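Local coordinates for CREG-like beta-barrel domain-containing protein (Agrobacterium tumefaciens, PDB 3DNH) that is of unknown function but has a CREG-like beta-barrel domain of the FMN-binding split-barrel type, and so may bind a flavin or related cofactor, at residues 175-189 with 238-250. Residues are numbered along the deposited sequence; the frame is centred on the assembly and turned at random.
Sequences DLSGAEELMAAAESE and AERVETLKQFEKA
Arg240 reaches Asp175 with both terminal nitrogens: NH1 (2.8 Å) and NH2 (2.9 Å) donate to the one backbone oxygen, Asp175 O, which lies in the guanidinium plane. An arginine suits this place because a long, nearly straight chain, with CG anti to the backbone N (chi1 176°), carries the charge to a loop that offers carbonyls. Its NE makes a nearly straight bond, part of a salt bridge, to Glu242 OE2 at 3.1 Å, which limits guanidinium rotation. Asp175 OD1 serves its own loop, accepting from Ser177 N in an Asx turn and from Ser177 OG.

The middle of the contact belongs to main chain. Gly178 fits because Glu242 OE2 and the preceding carbonyl occupy the place of a CB; Ala179 is small where it abuts the Glu242 backbone. Leu182 N donates to Glu242 O over 3.3 Å from above the carbonyl plane, and a water bridges that oxygen to Gly178 O and Glu181 N. Glu181 OE2 takes Leu244 N at 3.1 Å, at the start of helix 244-254, where the helix dipole would probably favour a negative charge. In the capping box there, Gln246 N donates to Thr243 OG1 and Thr243 N bonds weakly to Gln246 OE1.

On the inner side, branched Leu182 sets CD1 against Phe247 CB at 3.9 Å, with Val241 CG1 beside it, and turns CD2 to Val241 as well. Leu244 CD1 packs across Glu189 CG and CD at about a right angle. Glu189 OE1 lies in the Phe247 ring plane at the CD2-CE2 edge, carboxylate and ring nearly perpendicular, and makes a salt bridge to Arg192.

The axes of helix segments 180-189 and 244-250 pass 9.3 Å apart, their N-to-C directions 66° apart. Pro221 lies against Leu176, Ala179 and Arg240, while Ile219 on strand 215-220 touches Glu189 and Phe247, joining both helices to the three-stranded antiparallel sheet.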
# COMPACT_ATOMS: atom_id res chain seq x y z
N ASP A 175 -18.90 -19.39 1.26
CA ASP A 175 -19.89 -20.19 0.59
C ASP A 175 -21.31 -19.77 0.98
O ASP A 175 -21.69 -19.84 2.15
CB ASP A 175 -19.63 -21.66 0.91
CG ASP A 175 -20.49 -22.61 0.09
OD1 ASP A 175 -21.33 -22.16 -0.72
OD2 ASP A 175 -20.29 -23.84 0.26
N LEU A 176 -22.10 -19.36 -0.02
CA LEU A 176 -23.46 -18.85 0.23
C LEU A 176 -24.55 -19.91 0.03
O LEU A 176 -25.70 -19.67 0.39
CB LEU A 176 -23.76 -17.58 -0.58
CG LEU A 176 -22.80 -16.35 -0.47
CD1 LEU A 176 -23.30 -15.17 -1.31
CD2 LEU A 176 -22.52 -15.91 0.93
N SER A 177 -24.18 -21.07 -0.53
CA SER A 177 -25.07 -22.23 -0.73
C SER A 177 -25.61 -22.70 0.59
O SER A 177 -24.85 -22.80 1.54
CB SER A 177 -24.30 -23.40 -1.31
OG SER A 177 -23.54 -22.95 -2.39
N GLY A 178 -26.91 -22.99 0.66
CA GLY A 178 -27.51 -23.45 1.91
C GLY A 178 -27.99 -22.31 2.79
O GLY A 178 -28.81 -22.52 3.67
N ALA A 179 -27.51 -21.09 2.52
CA ALA A 179 -27.82 -19.88 3.31
C ALA A 179 -28.71 -18.84 2.61
O ALA A 179 -28.76 -17.69 3.05
CB ALA A 179 -26.53 -19.19 3.76
N GLU A 180 -29.45 -19.24 1.57
CA GLU A 180 -30.32 -18.29 0.86
C GLU A 180 -31.29 -17.53 1.76
O GLU A 180 -31.52 -16.35 1.53
CB GLU A 180 -31.07 -18.92 -0.32
CG GLU A 180 -31.27 -20.42 -0.25
CD GLU A 180 -29.98 -21.20 -0.44
OE1 GLU A 180 -29.54 -21.84 0.53
OE2 GLU A 180 -29.39 -21.16 -1.54
N GLU A 181 -31.83 -18.19 2.79
CA GLU A 181 -32.71 -17.52 3.76
C GLU A 181 -32.03 -16.33 4.47
O GLU A 181 -32.61 -15.23 4.53
CB GLU A 181 -33.31 -18.51 4.78
CG GLU A 181 -33.51 -17.85 6.16
CD GLU A 181 -34.72 -18.34 6.93
OE1 GLU A 181 -35.36 -19.32 6.49
OE2 GLU A 181 -35.02 -17.73 7.99
N LEU A 182 -30.83 -16.55 5.02
CA LEU A 182 -30.03 -15.45 5.61
C LEU A 182 -29.73 -14.33 4.61
O LEU A 182 -29.83 -13.14 4.91
CB LEU A 182 -28.68 -16.00 6.09
CG LEU A 182 -27.72 -14.97 6.68
CD1 LEU A 182 -28.21 -14.48 8.03
CD2 LEU A 182 -26.30 -15.55 6.81
N MSE A 183 -29.33 -14.75 3.42
CA MSE A 183 -28.91 -13.79 2.39
C MSE A 183 -30.11 -12.98 1.89
O MSE A 183 -29.97 -11.80 1.60
CB MSE A 183 -28.18 -14.53 1.25
CG MSE A 183 -26.86 -15.27 1.70
SE MSE A 183 -25.75 -14.25 3.04
CE MSE A 183 -25.26 -12.66 2.02
N ALA A 184 -31.28 -13.62 1.82
CA ALA A 184 -32.53 -12.90 1.53
C ALA A 184 -32.85 -11.85 2.62
O ALA A 184 -33.53 -10.87 2.34
CB ALA A 184 -33.70 -13.87 1.33
N ALA A 185 -32.33 -12.03 3.82
CA ALA A 185 -32.61 -11.09 4.95
C ALA A 185 -31.43 -10.21 5.34
O ALA A 185 -31.57 -9.29 6.17
CB ALA A 185 -33.11 -11.84 6.16
N ALA A 186 -30.27 -10.43 4.72
CA ALA A 186 -29.04 -9.83 5.22
C ALA A 186 -29.08 -8.31 5.13
O ALA A 186 -28.53 -7.62 6.00
CB ALA A 186 -27.87 -10.37 4.48
N GLU A 187 -29.70 -7.78 4.07
CA GLU A 187 -29.76 -6.31 3.91
C GLU A 187 -30.68 -5.63 4.96
O GLU A 187 -30.32 -4.63 5.58
CB GLU A 187 -30.17 -5.97 2.48
CG GLU A 187 -29.43 -4.78 1.86
CD GLU A 187 -27.90 -4.84 2.07
OE1 GLU A 187 -27.31 -5.90 1.76
OE2 GLU A 187 -27.30 -3.84 2.57
N SER A 188 -31.85 -6.22 5.19
CA SER A 188 -32.78 -5.67 6.17
C SER A 188 -32.34 -5.95 7.61
O SER A 188 -32.60 -5.14 8.50
CB SER A 188 -34.20 -6.20 5.92
OG SER A 188 -34.21 -7.60 6.08
N GLU A 189 -31.64 -7.06 7.84
CA GLU A 189 -31.00 -7.24 9.16
C GLU A 189 -29.91 -6.21 9.45
O GLU A 189 -29.88 -5.67 10.55
CB GLU A 189 -30.47 -8.66 9.34
CG GLU A 189 -31.57 -9.67 9.55
CD GLU A 189 -32.33 -9.40 10.83
OE1 GLU A 189 -31.83 -9.78 11.91
OE2 GLU A 189 -33.42 -8.80 10.78
N ALA A 238 -19.23 -18.09 15.84
CA ALA A 238 -18.68 -19.34 16.36
C ALA A 238 -19.05 -20.55 15.47
O ALA A 238 -18.29 -21.49 15.39
CB ALA A 238 -19.09 -19.60 17.84
N GLU A 239 -20.23 -20.53 14.86
CA GLU A 239 -20.58 -21.54 13.88
C GLU A 239 -21.32 -20.91 12.71
O GLU A 239 -21.81 -19.79 12.82
CB GLU A 239 -21.31 -22.75 14.50
CG GLU A 239 -22.62 -22.43 15.17
CD GLU A 239 -23.18 -23.62 15.93
OE1 GLU A 239 -24.21 -23.44 16.62
OE2 GLU A 239 -22.59 -24.72 15.85
N ARG A 240 -21.34 -21.63 11.57
CA ARG A 240 -21.83 -21.11 10.29
C ARG A 240 -23.31 -20.86 10.45
O ARG A 240 -24.01 -21.66 11.06
CB ARG A 240 -21.58 -22.14 9.17
CG ARG A 240 -22.13 -21.78 7.79
CD ARG A 240 -21.95 -22.93 6.75
NE ARG A 240 -22.81 -22.68 5.58
CZ ARG A 240 -22.51 -21.84 4.60
NH1 ARG A 240 -21.38 -21.15 4.62
NH2 ARG A 240 -23.36 -21.67 3.60
N VAL A 241 -23.80 -19.78 9.87
CA VAL A 241 -25.21 -19.35 10.06
C VAL A 241 -25.95 -19.43 8.71
O VAL A 241 -25.43 -18.99 7.69
CB VAL A 241 -25.25 -17.93 10.69
CG1 VAL A 241 -26.61 -17.28 10.49
CG2 VAL A 241 -24.91 -18.03 12.19
N GLU A 242 -27.14 -20.02 8.70
CA GLU A 242 -27.80 -20.28 7.40
C GLU A 242 -29.20 -19.69 7.30
O GLU A 242 -29.70 -19.40 6.20
CB GLU A 242 -27.80 -21.78 7.09
CG GLU A 242 -26.48 -22.23 6.48
CD GLU A 242 -26.50 -23.67 6.05
OE1 GLU A 242 -27.38 -24.46 6.51
OE2 GLU A 242 -25.61 -24.03 5.23
N THR A 243 -29.77 -19.42 8.46
CA THR A 243 -31.14 -18.93 8.57
C THR A 243 -31.21 -17.74 9.47
O THR A 243 -30.26 -17.42 10.23
CB THR A 243 -32.09 -20.02 9.13
OG1 THR A 243 -31.73 -20.32 10.49
CG2 THR A 243 -32.04 -21.29 8.28
N LEU A 244 -32.35 -17.07 9.41
CA LEU A 244 -32.55 -15.91 10.27
C LEU A 244 -32.60 -16.33 11.74
O LEU A 244 -31.99 -15.68 12.59
CB LEU A 244 -33.84 -15.17 9.89
CG LEU A 244 -34.12 -13.89 10.68
CD1 LEU A 244 -33.18 -12.79 10.21
CD2 LEU A 244 -35.55 -13.48 10.45
N LYS A 245 -33.33 -17.41 12.02
CA LYS A 245 -33.37 -17.96 13.38
C LYS A 245 -31.95 -18.19 13.89
O LYS A 245 -31.65 -17.80 15.02
CB LYS A 245 -34.16 -19.28 13.47
CG LYS A 245 -34.47 -19.66 14.92
CD LYS A 245 -35.64 -20.63 15.08
CE LYS A 245 -36.37 -20.36 16.38
NZ LYS A 245 -36.81 -18.93 16.45
N GLN A 246 -31.10 -18.79 13.06
CA GLN A 246 -29.73 -19.09 13.45
C GLN A 246 -28.93 -17.80 13.64
O GLN A 246 -28.11 -17.71 14.55
CB GLN A 246 -29.03 -20.03 12.47
CG GLN A 246 -29.62 -21.46 12.44
CD GLN A 246 -29.00 -22.31 11.34
OE1 GLN A 246 -28.32 -21.80 10.45
NE2 GLN A 246 -29.24 -23.61 11.40
N PHE A 247 -29.17 -16.80 12.79
CA PHE A 247 -28.49 -15.52 12.96
C PHE A 247 -28.82 -14.85 14.30
O PHE A 247 -27.93 -14.46 15.06
CB PHE A 247 -28.87 -14.57 11.84
CG PHE A 247 -28.25 -13.24 11.97
CD1 PHE A 247 -26.87 -13.10 11.86
CD2 PHE A 247 -29.03 -12.10 12.14
CE1 PHE A 247 -26.25 -11.86 11.98
CE2 PHE A 247 -28.40 -10.83 12.23
CZ PHE A 247 -27.02 -10.73 12.14
N GLU A 248 -30.12 -14.68 14.55
CA GLU A 248 -30.63 -14.08 15.78
C GLU A 248 -30.08 -14.81 17.03
O GLU A 248 -29.75 -14.17 18.03
CB GLU A 248 -32.17 -14.03 15.73
CG GLU A 248 -32.92 -13.72 17.07
CD GLU A 248 -34.38 -14.19 17.07
OE1 GLU A 248 -34.80 -14.85 16.08
OE2 GLU A 248 -35.12 -13.94 18.07
N LYS A 249 -29.96 -16.14 16.97
CA LYS A 249 -29.43 -16.90 18.11
C LYS A 249 -27.96 -16.58 18.32
O LYS A 249 -27.54 -16.22 19.41
CB LYS A 249 -29.55 -18.42 17.93
CG LYS A 249 -30.97 -18.98 17.72
CD LYS A 249 -31.91 -18.80 18.93
CE LYS A 249 -32.74 -17.50 18.79
NZ LYS A 249 -33.29 -17.31 17.39
N ALA A 250 -27.18 -16.76 17.25
CA ALA A 250 -25.78 -16.36 17.19
C ALA A 250 -25.55 -14.93 17.68
O ALA A 250 -24.60 -14.68 18.41
CB ALA A 250 -25.25 -16.50 15.75
O HOH W 1 -31.20 -21.00 4.31